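Side-chain contacts in aldehyde dehydrogenase (Bartonella henselae, PDB 3I44), which probably oxidises aldehydes to carboxylic acids with NAD(P)+ as hydride acceptor: residues A[176-179]-A[180-184]; A[229-232]-A[233-237]; A[444-447]-A[448-452]. The protein carries 1 engineered substitution. All blocks are in the same frame, centred on the assembly; numbering follows the deposited sequence.

Following the chain from the N terminus, all three contacts come in series; none nests in or crosses another, and none closes a loop. Contacts 1 and 2 each join neighbouring turns of one helix. Contact 1 is buried on helix 174-188, the crossover between strands 156-168 and 191-195 of one sheet. Contact 2 lies on helix 228-237, between strands 221-223 and 243-247 of that sheet, with its centre about 20 Å from that of contact 1. Contact 3 runs from the end of helix 440-449 into the loop after it, which leads to strand 454-457 of a second sheet; its centre is about 37 Å from that of contact 2. Of the three, only contact 3 touches the second subunit.

Contact 1: residues A[176-179]-A[180-184]; sequences NQVT and LKVIP
Leu180 lies alongside Asn176, one turn back on helix 174-188, the helical crossover of the beta-alpha-beta unit formed with strands 156-168 and 191-195. From its CB outward the leucine follows the carbonyl of Asn176: Leu180 CB rests 3.5 Å from Asn176 O and Leu180 CG 3.3 Å from the same oxygen. Leu180 CG stands anti to its own carbonyl carbon (chi1 -79°), which turns the chain back along the helix and brings Leu180 CD1 to 3.8 Å from Asn176 OD1, an apolar methyl beside an amide oxygen. Leu180 also touches His131 of helix 117-141. The Asn176 carbonyl meanwhile accepts the backbone N-H of Leu180.

On another side of the helix, Val178 and Val182 point the same way, and both pack on Phe207 of helix 202-213. The aliphatic part of Lys181 passes Gln177 O, then bends at its last torsion; its NZ forms a salt bridge with Glu479 and hydrogen bonds with Ser245 and Thr247, so three side chains grip the NZ of this buried lysine. Pro184 brings no N-H to the turn before it, and the helix kinks there. Val178 O receives two donors: Val182 N at 2.9 Å, nearly in line with the C=O, and Lys181 N at 3.1 Å, well above the carbonyl plane. The valine methyls close beside this oxygen, Val178 CG1 lying 4.0 Å from Val182 CG2.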
ATOM      1  N   ASN A 176       6.623 -20.738  -8.470  1.00 23.00           N
ATOM      2  CA  ASN A 176       6.853 -20.003  -7.248  1.00 24.77           C
ATOM      3  C   ASN A 176       5.897 -18.776  -7.211  1.00 24.67           C
ATOM      4  O   ASN A 176       5.087 -18.621  -6.292  1.00 24.31           O
ATOM      5  CB  ASN A 176       8.324 -19.550  -7.197  1.00 25.49           C
ATOM      6  CG  ASN A 176       8.696 -18.884  -5.897  1.00 29.55           C
ATOM      7  OD1 ASN A 176       8.785 -17.637  -5.795  1.00 34.68           O
ATOM      8  ND2 ASN A 176       8.994 -19.702  -4.900  1.00 36.58           N
ATOM      9  N   GLN A 177       5.954 -17.973  -8.279  1.00 23.38           N
ATOM     10  CA  GLN A 177       5.253 -16.707  -8.356  1.00 22.89           C
ATOM     11  C   GLN A 177       3.733 -16.875  -8.525  1.00 21.92           C
ATOM     12  O   GLN A 177       2.975 -16.134  -7.912  1.00 22.48           O
ATOM     13  CB  GLN A 177       5.929 -15.831  -9.445  1.00 23.17           C
ATOM     14  CG  GLN A 177       7.410 -15.530  -9.093  1.00 25.99           C
ATOM     15  CD  GLN A 177       8.354 -15.368 -10.312  1.00 31.20           C
ATOM     16  OE1 GLN A 177       8.106 -15.920 -11.404  1.00 34.86           O
ATOM     17  NE2 GLN A 177       9.439 -14.584 -10.128  1.00 32.76           N
ATOM     18  N   VAL A 178       3.285 -17.874  -9.287  1.00 20.30           N
ATOM     19  CA  VAL A 178       1.860 -18.138  -9.440  1.00 19.77           C
ATOM     20  C   VAL A 178       1.232 -18.641  -8.131  1.00 20.00           C
ATOM     21  O   VAL A 178       0.185 -18.139  -7.723  1.00 20.55           O
ATOM     22  CB  VAL A 178       1.570 -19.146 -10.589  1.00 19.85           C
ATOM     23  CG1 VAL A 178       0.138 -19.650 -10.540  1.00 19.86           C
ATOM     24  CG2 VAL A 178       1.897 -18.501 -11.947  1.00 18.25           C
ATOM     25  N   THR A 179       1.867 -19.600  -7.463  1.00 18.28           N
ATOM     26  CA  THR A 179       1.318 -20.123  -6.211  1.00 18.21           C
ATOM     27  C   THR A 179       1.265 -19.066  -5.118  1.00 17.90           C
ATOM     28  O   THR A 179       0.296 -19.009  -4.389  1.00 18.64           O
ATOM     29  CB  THR A 179       2.052 -21.393  -5.700  1.00 17.91           C
ATOM     30  OG1 THR A 179       3.440 -21.124  -5.471  1.00 17.63           O
ATOM     31  CG2 THR A 179       1.921 -22.526  -6.678  1.00 17.90           C
ATOM     32  N   LEU A 180       2.282 -18.219  -5.039  1.00 18.28           N
ATOM     33  CA  LEU A 180       2.289 -17.093  -4.095  1.00 18.82           C
ATOM     34  C   LEU A 180       1.114 -16.127  -4.281  1.00 19.39           C
ATOM     35  O   LEU A 180       0.768 -15.435  -3.340  1.00 20.91           O
ATOM     36  CB  LEU A 180       3.599 -16.320  -4.152  1.00 18.33           C
ATOM     37  CG  LEU A 180       4.776 -16.971  -3.404  1.00 18.51           C
ATOM     38  CD1 LEU A 180       6.061 -16.152  -3.688  1.00 16.15           C
ATOM     39  CD2 LEU A 180       4.543 -17.201  -1.866  1.00 15.78           C
ATOM     40  N   LYS A 181       0.502 -16.083  -5.462  1.00 18.44           N
ATOM     41  CA  LYS A 181      -0.597 -15.177  -5.685  1.00 18.21           C
ATOM     42  C   LYS A 181      -1.948 -15.863  -5.673  1.00 18.50           C
ATOM     43  O   LYS A 181      -2.848 -15.370  -5.047  1.00 18.78           O
ATOM     44  CB  LYS A 181      -0.406 -14.428  -7.004  1.00 18.26           C
ATOM     45  CG  LYS A 181       0.847 -13.544  -6.990  1.00 18.84           C
ATOM     46  CD  LYS A 181       0.906 -12.698  -8.267  1.00 19.55           C
ATOM     47  CE  LYS A 181       2.267 -12.076  -8.431  1.00 18.24           C
ATOM     48  NZ  LYS A 181       2.562 -11.020  -7.384  1.00 18.45           N
ATOM     49  N   VAL A 182      -2.089 -16.991  -6.360  1.00 18.25           N
ATOM     50  CA  VAL A 182      -3.414 -17.580  -6.557  1.00 18.54           C
ATOM     51  C   VAL A 182      -3.944 -18.226  -5.265  1.00 19.00           C
ATOM     52  O   VAL A 182      -5.123 -18.142  -4.971  1.00 19.55           O
ATOM     53  CB  VAL A 182      -3.398 -18.640  -7.670  1.00 17.33           C
ATOM     54  CG1 VAL A 182      -4.700 -19.409  -7.685  1.00 18.16           C
ATOM     55  CG2 VAL A 182      -3.113 -17.978  -9.039  1.00 16.81           C
ATOM     56  N   ILE A 183      -3.074 -18.910  -4.526  1.00 19.58           N
ATOM     57  CA  ILE A 183      -3.485 -19.604  -3.305  1.00 18.92           C
ATOM     58  C   ILE A 183      -3.999 -18.652  -2.228  1.00 18.30           C
ATOM     59  O   ILE A 183      -5.052 -18.898  -1.699  1.00 17.22           O
ATOM     60  CB  ILE A 183      -2.374 -20.552  -2.765  1.00 18.89           C
ATOM     61  CG1 ILE A 183      -2.011 -21.592  -3.829  1.00 19.56           C
ATOM     62  CG2 ILE A 183      -2.795 -21.200  -1.442  1.00 20.21           C
ATOM     63  CD1 ILE A 183      -3.169 -22.547  -4.300  1.00 18.17           C
ATOM     64  N   PRO A 184      -3.271 -17.565  -1.883  1.00 18.53           N
ATOM     65  CA  PRO A 184      -3.851 -16.713  -0.822  1.00 18.93           C
ATOM     66  C   PRO A 184      -5.128 -15.974  -1.289  1.00 20.41           C
ATOM     67  O   PRO A 184      -6.018 -15.701  -0.470  1.00 20.50           O
ATOM     68  CB  PRO A 184      -2.707 -15.749  -0.457  1.00 18.80           C
ATOM     69  CG  PRO A 184      -1.789 -15.769  -1.629  1.00 18.80           C
ATOM     70  CD  PRO A 184      -1.892 -17.167  -2.204  1.00 19.67           C
TER

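Contact 2: residues A[229-232]-A[233-237]; sequences ANVG and SYLSA
Val231 and Leu235, one turn apart on helix 228-237, form the tightly packed, buried part of this contact. The helix follows strand 221-223 at one side of its sheet and precedes strand 243-247, which pairs with strand 156-168, a connection consistent with a Rossmann-type crossover. The two side chains run side by side and point the same way, with Val231 CG1 4.2 Å from Leu235 CG. Leu235 CG also sits 3.3 Å from Val231 O, and Leu235 N donates to Val231 O at 2.9 Å. Val231 touches Ile224 and Leu235 touches Leu241, both in loops, and Leu235 also meets Ile69 of helix 62-79. Close by, Gly232 O accepts Ser236 N at 3.1 Å. Ser236 OG turns back to the preceding turn and donates to Ser233 O at 2.6 Å, while the Ser236 side chain packs on Ile256 and Asn259 of helix 250-261.

The other side is looser. Ala229 is exposed, and Asn230 and Tyr234 are partly so. Here the link between the turns is mainly backbone: Tyr234 N donates to Asn230 O at 3.0 Å. The phenol ring leads away from the preceding turn and meets the ring of His238 nearly at right angles. Ser233 OG comes within 3.3 Å of Ala229 O but hydrogen-bonds to Gly228 O. Val231 and Leu235 supply the aliphatic contact; of the three hydroxyls, those of Ser233 and Ser236 are taken up by main-chain carbonyls of their own helix region, and Tyr234 OH alone goes to a side chain, the carboxylate of Asp66.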
ATOM      1  N   ALA A 229       2.075  -4.410 -22.292  1.00 33.69           N
ATOM      2  CA  ALA A 229       1.674  -3.103 -22.818  1.00 34.27           C
ATOM      3  C   ALA A 229       0.184  -3.049 -23.110  1.00 34.31           C
ATOM      4  O   ALA A 229      -0.439  -2.002 -22.987  1.00 36.48           O
ATOM      5  CB  ALA A 229       2.482  -2.771 -24.080  1.00 34.71           C
ATOM      6  N   ASN A 230      -0.402  -4.175 -23.487  1.00 33.76           N
ATOM      7  CA  ASN A 230      -1.828  -4.208 -23.736  1.00 33.61           C
ATOM      8  C   ASN A 230      -2.589  -4.812 -22.554  1.00 32.32           C
ATOM      9  O   ASN A 230      -3.151  -4.064 -21.785  1.00 32.45           O
ATOM     10  CB  ASN A 230      -2.141  -4.924 -25.045  1.00 34.40           C
ATOM     11  CG  ASN A 230      -3.627  -4.810 -25.440  1.00 38.17           C
ATOM     12  OD1 ASN A 230      -4.319  -3.860 -25.063  1.00 44.15           O
ATOM     13  ND2 ASN A 230      -4.108  -5.780 -26.192  1.00 40.25           N
ATOM     14  N   VAL A 231      -2.586  -6.135 -22.380  1.00 30.99           N
ATOM     15  CA  VAL A 231      -3.433  -6.767 -21.354  1.00 30.00           C
ATOM     16  C   VAL A 231      -3.023  -6.430 -19.921  1.00 29.45           C
ATOM     17  O   VAL A 231      -3.884  -6.174 -19.093  1.00 29.39           O
ATOM     18  CB  VAL A 231      -3.513  -8.313 -21.509  1.00 30.48           C
ATOM     19  CG1 VAL A 231      -4.226  -8.948 -20.301  1.00 27.88           C
ATOM     20  CG2 VAL A 231      -4.220  -8.661 -22.838  1.00 30.83           C
ATOM     21  N   GLY A 232      -1.727  -6.419 -19.624  1.00 29.04           N
ATOM     22  CA  GLY A 232      -1.251  -6.109 -18.265  1.00 28.59           C
ATOM     23  C   GLY A 232      -1.663  -4.723 -17.806  1.00 28.32           C
ATOM     24  O   GLY A 232      -2.204  -4.545 -16.702  1.00 27.57           O
ATOM     25  N   SER A 233      -1.423  -3.738 -18.666  1.00 28.70           N
ATOM     26  CA  SER A 233      -1.835  -2.360 -18.407  1.00 29.00           C
ATOM     27  C   SER A 233      -3.349  -2.214 -18.323  1.00 27.98           C
ATOM     28  O   SER A 233      -3.841  -1.467 -17.487  1.00 27.50           O
ATOM     29  CB  SER A 233      -1.319  -1.405 -19.484  1.00 29.69           C
ATOM     30  OG  SER A 233       0.046  -1.665 -19.710  1.00 33.16           O
ATOM     31  N   TYR A 234      -4.071  -2.912 -19.193  1.00 26.63           N
ATOM     32  CA  TYR A 234      -5.525  -2.861 -19.187  1.00 26.33           C
ATOM     33  C   TYR A 234      -6.140  -3.432 -17.870  1.00 26.79           C
ATOM     34  O   TYR A 234      -7.075  -2.856 -17.293  1.00 26.25           O
ATOM     35  CB  TYR A 234      -6.064  -3.620 -20.411  1.00 26.51           C
ATOM     36  CG  TYR A 234      -7.561  -3.513 -20.556  1.00 25.98           C
ATOM     37  CD1 TYR A 234      -8.167  -2.294 -20.903  1.00 28.27           C
ATOM     38  CD2 TYR A 234      -8.377  -4.610 -20.311  1.00 24.55           C
ATOM     39  CE1 TYR A 234      -9.570  -2.198 -21.037  1.00 27.34           C
ATOM     40  CE2 TYR A 234      -9.771  -4.536 -20.433  1.00 23.80           C
ATOM     41  CZ  TYR A 234     -10.362  -3.328 -20.793  1.00 26.98           C
ATOM     42  OH  TYR A 234     -11.742  -3.259 -20.921  1.00 25.19           O
ATOM     43  N   LEU A 235      -5.625  -4.563 -17.400  1.00 26.53           N
ATOM     44  CA  LEU A 235      -6.003  -5.065 -16.063  1.00 26.88           C
ATOM     45  C   LEU A 235      -5.701  -4.038 -14.949  1.00 26.31           C
ATOM     46  O   LEU A 235      -6.541  -3.760 -14.089  1.00 25.57           O
ATOM     47  CB  LEU A 235      -5.269  -6.395 -15.757  1.00 26.55           C
ATOM     48  CG  LEU A 235      -5.606  -7.614 -16.621  1.00 27.17           C
ATOM     49  CD1 LEU A 235      -4.789  -8.845 -16.184  1.00 26.14           C
ATOM     50  CD2 LEU A 235      -7.096  -7.959 -16.601  1.00 26.13           C
ATOM     51  N   SER A 236      -4.512  -3.451 -14.965  1.00 27.49           N
ATOM     52  CA  SER A 236      -4.141  -2.531 -13.895  1.00 28.38           C
ATOM     53  C   SER A 236      -5.009  -1.277 -13.865  1.00 27.74           C
ATOM     54  O   SER A 236      -5.139  -0.637 -12.830  1.00 27.76           O
ATOM     55  CB  SER A 236      -2.671  -2.162 -13.992  1.00 28.98           C
ATOM     56  OG  SER A 236      -2.433  -1.584 -15.246  1.00 32.54           O
ATOM     57  N   ALA A 237      -5.641  -0.941 -14.983  1.00 27.40           N
ATOM     58  CA  ALA A 237      -6.520   0.223 -15.049  1.00 27.67           C
ATOM     59  C   ALA A 237      -8.012  -0.124 -15.005  1.00 27.84           C
ATOM     60  O   ALA A 237      -8.843   0.767 -14.992  1.00 27.64           O
ATOM     61  CB  ALA A 237      -6.177   1.098 -16.314  1.00 27.90           C
TER

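Contact 3: residues A[444-447]-A[448-452]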
ATOM      1  N   ARG A 444      24.800  -8.957  13.663  1.00 24.73           N
ATOM      2  CA  ARG A 444      23.664  -8.195  14.133  1.00 24.84           C
ATOM      3  C   ARG A 444      23.792  -6.721  13.799  1.00 24.67           C
ATOM      4  O   ARG A 444      22.833  -6.132  13.312  1.00 24.41           O
ATOM      5  CB  ARG A 444      23.468  -8.381  15.633  1.00 24.75           C
ATOM      6  CG  ARG A 444      22.909  -9.719  15.979  1.00 24.57           C
ATOM      7  CD  ARG A 444      22.876  -9.906  17.477  1.00 24.49           C
ATOM      8  NE  ARG A 444      22.167 -11.121  17.846  1.00 24.81           N
ATOM      9  CZ  ARG A 444      21.819 -11.426  19.092  1.00 25.92           C
ATOM     10  NH1 ARG A 444      22.144 -10.623  20.092  1.00 28.16           N
ATOM     11  NH2 ARG A 444      21.143 -12.530  19.340  1.00 26.11           N
ATOM     12  N   ARG A 445      24.953  -6.133  14.063  1.00 24.42           N
ATOM     13  CA  ARG A 445      25.205  -4.729  13.703  1.00 25.82           C
ATOM     14  C   ARG A 445      24.956  -4.455  12.222  1.00 25.19           C
ATOM     15  O   ARG A 445      24.288  -3.479  11.873  1.00 25.91           O
ATOM     16  CB  ARG A 445      26.651  -4.300  13.979  1.00 26.59           C
ATOM     17  CG  ARG A 445      27.064  -4.222  15.399  1.00 29.06           C
ATOM     18  CD  ARG A 445      28.394  -3.405  15.550  1.00 30.15           C
ATOM     19  NE  ARG A 445      29.552  -4.116  14.981  1.00 31.66           N
ATOM     20  CZ  ARG A 445      30.262  -5.057  15.604  1.00 28.91           C
ATOM     21  NH1 ARG A 445      29.952  -5.460  16.821  1.00 29.47           N
ATOM     22  NH2 ARG A 445      31.273  -5.626  14.984  1.00 29.92           N
ATOM     23  N   ILE A 446      25.522  -5.297  11.362  1.00 25.21           N
ATOM     24  CA  ILE A 446      25.411  -5.116   9.916  1.00 24.22           C
ATOM     25  C   ILE A 446      23.975  -5.337   9.402  1.00 24.15           C
ATOM     26  O   ILE A 446      23.488  -4.538   8.569  1.00 23.73           O
ATOM     27  CB  ILE A 446      26.437  -5.997   9.127  1.00 24.35           C
ATOM     28  CG1 ILE A 446      27.881  -5.731   9.597  1.00 23.94           C
ATOM     29  CG2 ILE A 446      26.327  -5.736   7.629  1.00 21.82           C
ATOM     30  CD1 ILE A 446      28.332  -4.280   9.503  1.00 26.97           C
ATOM     31  N   ALA A 447      23.314  -6.394   9.896  1.00 22.60           N
ATOM     32  CA  ALA A 447      21.927  -6.700   9.556  1.00 23.31           C
ATOM     33  C   ALA A 447      20.990  -5.523   9.873  1.00 23.77           C
ATOM     34  O   ALA A 447      20.054  -5.257   9.119  1.00 24.23           O
ATOM     35  CB  ALA A 447      21.434  -7.988  10.242  1.00 21.86           C
ATOM     36  N   ALA A 448      21.245  -4.835  10.979  1.00 23.35           N
ATOM     37  CA  ALA A 448      20.429  -3.711  11.389  1.00 24.70           C
ATOM     38  C   ALA A 448      20.640  -2.487  10.511  1.00 25.22           C
ATOM     39  O   ALA A 448      19.742  -1.667  10.423  1.00 26.14           O
ATOM     40  CB  ALA A 448      20.687  -3.339  12.889  1.00 23.75           C
ATOM     41  N   GLN A 449      21.812  -2.356   9.879  1.00 25.40           N
ATOM     42  CA  GLN A 449      22.109  -1.186   9.078  1.00 25.71           C
ATOM     43  C   GLN A 449      21.794  -1.310   7.580  1.00 25.64           C
ATOM     44  O   GLN A 449      21.668  -0.297   6.927  1.00 24.66           O
ATOM     45  CB  GLN A 449      23.568  -0.795   9.236  1.00 26.03           C
ATOM     46  CG  GLN A 449      23.954  -0.362  10.653  1.00 27.41           C
ATOM     47  CD  GLN A 449      25.443  -0.117  10.760  1.00 30.67           C
ATOM     48  OE1 GLN A 449      25.937   0.872  10.256  1.00 32.27           O
ATOM     49  NE2 GLN A 449      26.166  -1.031  11.400  1.00 33.41           N
ATOM     50  N   VAL A 450      21.680  -2.522   7.037  1.00 24.83           N
ATOM     51  CA  VAL A 450      21.451  -2.674   5.592  1.00 24.52           C
ATOM     52  C   VAL A 450      19.978  -2.482   5.314  1.00 24.42           C
ATOM     53  O   VAL A 450      19.103  -2.901   6.103  1.00 24.26           O
ATOM     54  CB  VAL A 450      21.920  -4.034   4.980  1.00 23.52           C
ATOM     55  CG1 VAL A 450      23.439  -4.170   5.043  1.00 24.17           C
ATOM     56  CG2 VAL A 450      21.236  -5.217   5.656  1.00 23.53           C
ATOM     57  N   ARG A 451      19.702  -1.883   4.163  1.00 24.42           N
ATOM     58  CA  ARG A 451      18.357  -1.442   3.845  1.00 25.22           C
ATOM     59  C   ARG A 451      17.712  -2.375   2.861  1.00 23.86           C
ATOM     60  O   ARG A 451      17.773  -2.181   1.654  1.00 23.75           O
ATOM     61  CB  ARG A 451      18.393   0.012   3.347  1.00 26.71           C
ATOM     62  CG  ARG A 451      17.021   0.659   3.257  1.00 30.48           C
ATOM     63  CD  ARG A 451      16.524   1.356   4.536  1.00 36.14           C
ATOM     64  NE  ARG A 451      15.388   2.208   4.134  1.00 39.82           N
ATOM     65  CZ  ARG A 451      14.112   1.813   4.009  1.00 43.56           C
ATOM     66  NH1 ARG A 451      13.748   0.566   4.317  1.00 42.04           N
ATOM     67  NH2 ARG A 451      13.183   2.686   3.572  1.00 45.01           N
ATOM     68  N   SER A 452      17.065  -3.412   3.396  1.00 23.29           N
ATOM     69  CA  SER A 452      16.380  -4.388   2.577  1.00 21.90           C
ATOM     70  C   SER A 452      15.180  -4.967   3.325  1.00 21.91           C
ATOM     71  O   SER A 452      15.092  -4.887   4.549  1.00 22.16           O
ATOM     72  CB  SER A 452      17.345  -5.501   2.130  1.00 22.99           C
ATOM     73  OG  SER A 452      18.084  -6.054   3.216  1.00 20.48           O
TER
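Ile446 and Val450 cross obliquely at the C-terminal end of helix 440-449, the crossover of a beta-alpha-beta unit with strands 432-436 and 454-457. Ile446 CG2 meets Val450 CG1 at 4.2 Å, and both side chains face the sheet, touching Ile278 of strand 276-279. Ile446 O lies beside this pair, 3.5 Å from Val450 CG1, and takes two N-H groups: Val450 N at 3.1 Å, from nearly straight ahead, and Gln449 N at 3.0 Å, from well above the carbonyl plane.

Gln449 lies on the exposed side and folds back over the previous turn. With chi1 at -64°, Gln449 CG passes 3.4 Å from Arg445 O, and Gln449 NE2 donates to Arg445 O at 3.1 Å. The oxygen lies close to the amide plane of Gln449, but NE2 stands far above the Arg445 carbonyl plane. Gln449 N makes only a weak bond to Arg445 O, so the side-chain amide adds a second donor there. Arg445 itself turns away to a salt bridge with Glu417.

In the second subunit, Arg444 meets the terminal carboxylate and ring of Trp497, and Arg451 bridges to Asp490 and Glu242; these arginine charges probably help to hold the subunits together.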